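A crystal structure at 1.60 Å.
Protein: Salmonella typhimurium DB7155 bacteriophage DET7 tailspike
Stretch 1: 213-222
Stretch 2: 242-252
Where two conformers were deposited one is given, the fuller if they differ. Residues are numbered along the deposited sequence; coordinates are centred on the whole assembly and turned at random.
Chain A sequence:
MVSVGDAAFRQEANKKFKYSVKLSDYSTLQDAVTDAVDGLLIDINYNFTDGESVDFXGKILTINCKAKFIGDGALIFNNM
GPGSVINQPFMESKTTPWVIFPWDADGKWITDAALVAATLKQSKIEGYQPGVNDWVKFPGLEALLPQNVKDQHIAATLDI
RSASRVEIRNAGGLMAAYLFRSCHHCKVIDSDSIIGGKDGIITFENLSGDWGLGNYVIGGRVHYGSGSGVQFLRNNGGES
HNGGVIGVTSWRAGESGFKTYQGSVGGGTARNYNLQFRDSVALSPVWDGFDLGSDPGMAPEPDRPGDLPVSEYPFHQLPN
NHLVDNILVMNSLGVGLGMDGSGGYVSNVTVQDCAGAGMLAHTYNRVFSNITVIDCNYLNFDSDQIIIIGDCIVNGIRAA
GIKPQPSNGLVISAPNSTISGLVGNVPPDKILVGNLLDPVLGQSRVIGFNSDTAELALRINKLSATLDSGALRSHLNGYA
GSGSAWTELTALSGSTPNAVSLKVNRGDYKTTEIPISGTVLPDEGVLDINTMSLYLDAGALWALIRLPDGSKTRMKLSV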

# COMPACT_ATOMS: atom_id res chain seq x y z
N LEU A 213 -7.82 2.51 -26.76
CA LEU A 213 -8.44 1.66 -25.77
C LEU A 213 -7.58 0.40 -25.63
O LEU A 213 -7.09 -0.12 -26.62
CB LEU A 213 -9.83 1.19 -26.23
CG LEU A 213 -10.64 0.21 -25.36
CD1 LEU A 213 -10.92 0.77 -24.01
CD2 LEU A 213 -11.94 -0.16 -26.09
N GLY A 214 -7.33 0.00 -24.38
CA GLY A 214 -6.67 -1.25 -24.11
C GLY A 214 -5.14 -1.19 -24.27
O GLY A 214 -4.47 -2.24 -24.30
N ASN A 215 -4.59 0.02 -24.36
CA ASN A 215 -3.15 0.16 -24.58
C ASN A 215 -2.44 0.36 -23.24
O ASN A 215 -2.84 1.23 -22.44
CB ASN A 215 -2.87 1.42 -25.46
CG ASN A 215 -3.41 1.27 -26.89
OD1 ASN A 215 -3.41 0.17 -27.45
ND2 ASN A 215 -3.88 2.36 -27.47
N TYR A 216 -1.41 -0.47 -23.02
CA TYR A 216 -0.71 -0.49 -21.74
C TYR A 216 0.78 -0.57 -21.86
O TYR A 216 1.30 -1.13 -22.84
CB TYR A 216 -1.05 -1.76 -20.95
CG TYR A 216 -2.42 -1.94 -20.40
CD1 TYR A 216 -3.41 -2.48 -21.18
CD2 TYR A 216 -2.70 -1.55 -19.12
CE1 TYR A 216 -4.73 -2.69 -20.66
CE2 TYR A 216 -4.03 -1.74 -18.58
CZ TYR A 216 -5.00 -2.31 -19.39
OH TYR A 216 -6.28 -2.50 -18.85
N VAL A 217 1.45 -0.13 -20.78
CA VAL A 217 2.85 -0.42 -20.47
C VAL A 217 2.80 -1.15 -19.13
O VAL A 217 2.17 -0.67 -18.18
CB VAL A 217 3.76 0.84 -20.42
CG1 VAL A 217 5.18 0.39 -20.26
CG2 VAL A 217 3.55 1.69 -21.72
N ILE A 218 3.28 -2.41 -19.14
CA ILE A 218 3.22 -3.30 -17.97
C ILE A 218 4.65 -3.77 -17.61
O ILE A 218 5.30 -4.40 -18.44
CB ILE A 218 2.26 -4.44 -18.11
CG1 ILE A 218 0.87 -3.91 -18.49
CG2 ILE A 218 2.12 -5.18 -16.78
CD1 ILE A 218 -0.10 -5.08 -18.88
N GLY A 219 5.10 -3.47 -16.42
CA GLY A 219 6.39 -3.88 -15.96
C GLY A 219 7.56 -3.15 -16.62
O GLY A 219 7.38 -2.32 -17.50
N GLY A 220 8.73 -3.43 -16.10
CA GLY A 220 9.95 -2.96 -16.75
C GLY A 220 10.27 -1.50 -16.44
O GLY A 220 9.75 -0.94 -15.49
N ARG A 221 11.25 -0.97 -17.17
CA ARG A 221 11.82 0.34 -16.88
C ARG A 221 12.27 1.04 -18.15
O ARG A 221 12.64 0.42 -19.15
CB ARG A 221 13.14 0.16 -16.10
CG ARG A 221 13.21 -0.78 -15.00
CD ARG A 221 14.69 -1.13 -14.63
NE ARG A 221 15.46 0.07 -14.34
CZ ARG A 221 15.49 0.71 -13.16
NH1 ARG A 221 14.73 0.30 -12.14
NH2 ARG A 221 16.19 1.84 -13.04
N VAL A 222 12.22 2.37 -18.06
CA VAL A 222 12.78 3.28 -19.05
C VAL A 222 13.67 4.34 -18.38
O VAL A 222 13.45 4.69 -17.26
CB VAL A 222 11.68 3.92 -19.90
CG1 VAL A 222 10.86 2.85 -20.64
CG2 VAL A 222 10.75 4.78 -19.11
N ASN A 242 -9.63 0.36 -19.02
CA ASN A 242 -8.82 -0.59 -19.77
C ASN A 242 -7.72 0.12 -20.55
O ASN A 242 -7.86 0.43 -21.69
CB ASN A 242 -9.70 -1.40 -20.72
CG ASN A 242 -9.02 -2.62 -21.31
OD1 ASN A 242 -7.91 -3.03 -20.94
ND2 ASN A 242 -9.73 -3.21 -22.23
N GLY A 243 -6.67 0.49 -19.85
CA GLY A 243 -5.51 1.15 -20.45
C GLY A 243 -4.64 1.76 -19.35
O GLY A 243 -5.11 1.94 -18.24
N GLY A 244 -3.40 2.11 -19.68
CA GLY A 244 -2.50 2.80 -18.73
C GLY A 244 -1.21 2.13 -18.47
O GLY A 244 -0.61 1.52 -19.38
N VAL A 245 -0.76 2.28 -17.23
CA VAL A 245 0.59 1.89 -16.77
C VAL A 245 0.45 1.10 -15.48
O VAL A 245 -0.25 1.56 -14.55
CB VAL A 245 1.40 3.18 -16.52
CG1 VAL A 245 2.77 2.87 -16.02
CG2 VAL A 245 1.47 4.01 -17.81
N ILE A 246 1.00 -0.13 -15.45
CA ILE A 246 1.00 -0.96 -14.23
C ILE A 246 2.40 -1.55 -14.04
O ILE A 246 2.92 -2.22 -14.91
CB ILE A 246 -0.00 -2.14 -14.35
CG1 ILE A 246 -1.41 -1.66 -14.71
CG2 ILE A 246 -0.11 -2.86 -13.02
CD1 ILE A 246 -2.32 -2.80 -15.19
N GLY A 247 3.01 -1.27 -12.90
CA GLY A 247 4.29 -1.88 -12.59
C GLY A 247 5.53 -1.37 -13.30
O GLY A 247 6.52 -2.11 -13.43
N VAL A 248 5.51 -0.10 -13.73
CA VAL A 248 6.61 0.43 -14.56
C VAL A 248 7.47 1.42 -13.75
O VAL A 248 6.96 2.16 -12.94
CB VAL A 248 6.03 1.19 -15.79
CG1 VAL A 248 7.10 1.66 -16.73
CG2 VAL A 248 5.04 0.31 -16.54
N THR A 249 8.77 1.51 -14.06
CA THR A 249 9.62 2.53 -13.47
C THR A 249 10.18 3.39 -14.58
O THR A 249 10.57 2.88 -15.64
CB THR A 249 10.80 1.88 -12.70
OG1 THR A 249 10.29 1.08 -11.62
CG2 THR A 249 11.78 2.94 -12.17
N SER A 250 10.20 4.72 -14.36
CA SER A 250 10.96 5.68 -15.15
C SER A 250 12.01 6.36 -14.30
O SER A 250 11.72 6.79 -13.21
CB SER A 250 10.05 6.77 -15.74
OG SER A 250 10.74 7.94 -16.22
N TRP A 251 13.22 6.45 -14.83
CA TRP A 251 14.35 7.14 -14.15
C TRP A 251 14.96 8.22 -15.08
O TRP A 251 15.24 7.99 -16.28
CB TRP A 251 15.44 6.14 -13.81
CG TRP A 251 16.68 6.71 -13.12
CD1 TRP A 251 16.78 7.28 -11.89
CD2 TRP A 251 17.99 6.67 -13.66
NE1 TRP A 251 18.10 7.60 -11.62
CE2 TRP A 251 18.86 7.20 -12.69
CE3 TRP A 251 18.52 6.16 -14.84
CZ2 TRP A 251 20.25 7.28 -12.90
CZ3 TRP A 251 19.89 6.24 -15.06
CH2 TRP A 251 20.74 6.77 -14.06
N ARG A 252 15.13 9.41 -14.51
CA ARG A 252 15.76 10.58 -15.16
C ARG A 252 15.13 10.97 -16.50
O ARG A 252 15.81 11.38 -17.44
CB ARG A 252 17.28 10.36 -15.29
CG ARG A 252 18.02 10.46 -13.97
CD ARG A 252 19.53 10.34 -14.15
NE ARG A 252 20.19 10.49 -12.83
CZ ARG A 252 21.50 10.41 -12.66
NH1 ARG A 252 22.30 10.17 -13.67
NH2 ARG A 252 22.02 10.55 -11.44
O HOH W 1 9.59 -1.50 -12.71

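Successive coils of a parallel β-structure illustrate a general rule: when the backbones run in register, each side chain lies beside its neighbour from the next coil, and its rotamer decides what that neighbour meets. In this tailspike, strand 216-218 runs nearly parallel to strand 244-246, their directions differing by 9°. Beyond a corner at Gly219, strand 220-222 pairs with strand 249-251 at 24°. Hydrogen bonds alternate in direction, as parallel pairing requires. Val217 N donates to Gly244 O and Val217 O accepts from Ile246 N, both at 3.0 Å; Val222 N likewise donates to Thr249 O and Val222 O accepts from Trp251 N, again at 3.0 Å each.

The most telling side chain is Tyr216. Its CB leaves on the face shared with Ile218 and Ile246, yet chi1 near -69° (m) and chi2 of 86° bring the far end of the ring nearer the other stretch. There the ring face covers Gly243, whose CA sits 3.8 Å from the ring centroid in a CH-π contact, 16° off the ring normal. The same pose brings Tyr216 OH to Asn242 OD1, a 2.7 Å hydrogen bond donated by the hydroxyl. Asn242 contributes its own t rotamer, which brings its amide end nearer the first stretch, while its backbone O accepts from Gly214 N at 2.8 Å. Tyr216 CE2 also lies 3.9 Å from Ile246 CD1, so one ring serves both polar and apolar neighbours.

Like residues in register can adopt like conformations. Ile218 and Ile246 both take chi1 m and chi2 t, and they sit side by side, Ile218 CG2 lying 4.4 Å from Ile246 CB. On the other face, Val217 and Val245 are both t, but the closer apolar partner of Val217 is Val248: Val217 CG1 approaches Val248 CG2 at 3.7 Å.

Glycines cluster at and around the corner: Gly219, Gly220 and Gly247 all have positive phi, which by itself favours that residue. Gly219 N still donates to Ile246 O at 2.9 Å, and a water bridges the turn, donating to Gly220 O and Gly247 O and accepting from Thr249 OG1; the m rotamer of Thr249 places its hydroxyl 2.9 Å from this water O.

After the corner, Arg221 (m, t, p) lays its guanidinium alongside its register partner, with Arg221 NH1 4.0 Å from Thr249 CG2. Val222 CG2 meets Ser250 CB at 4.0 Å on the opposite face. Altogether, 873 Å² is buried between the stretches.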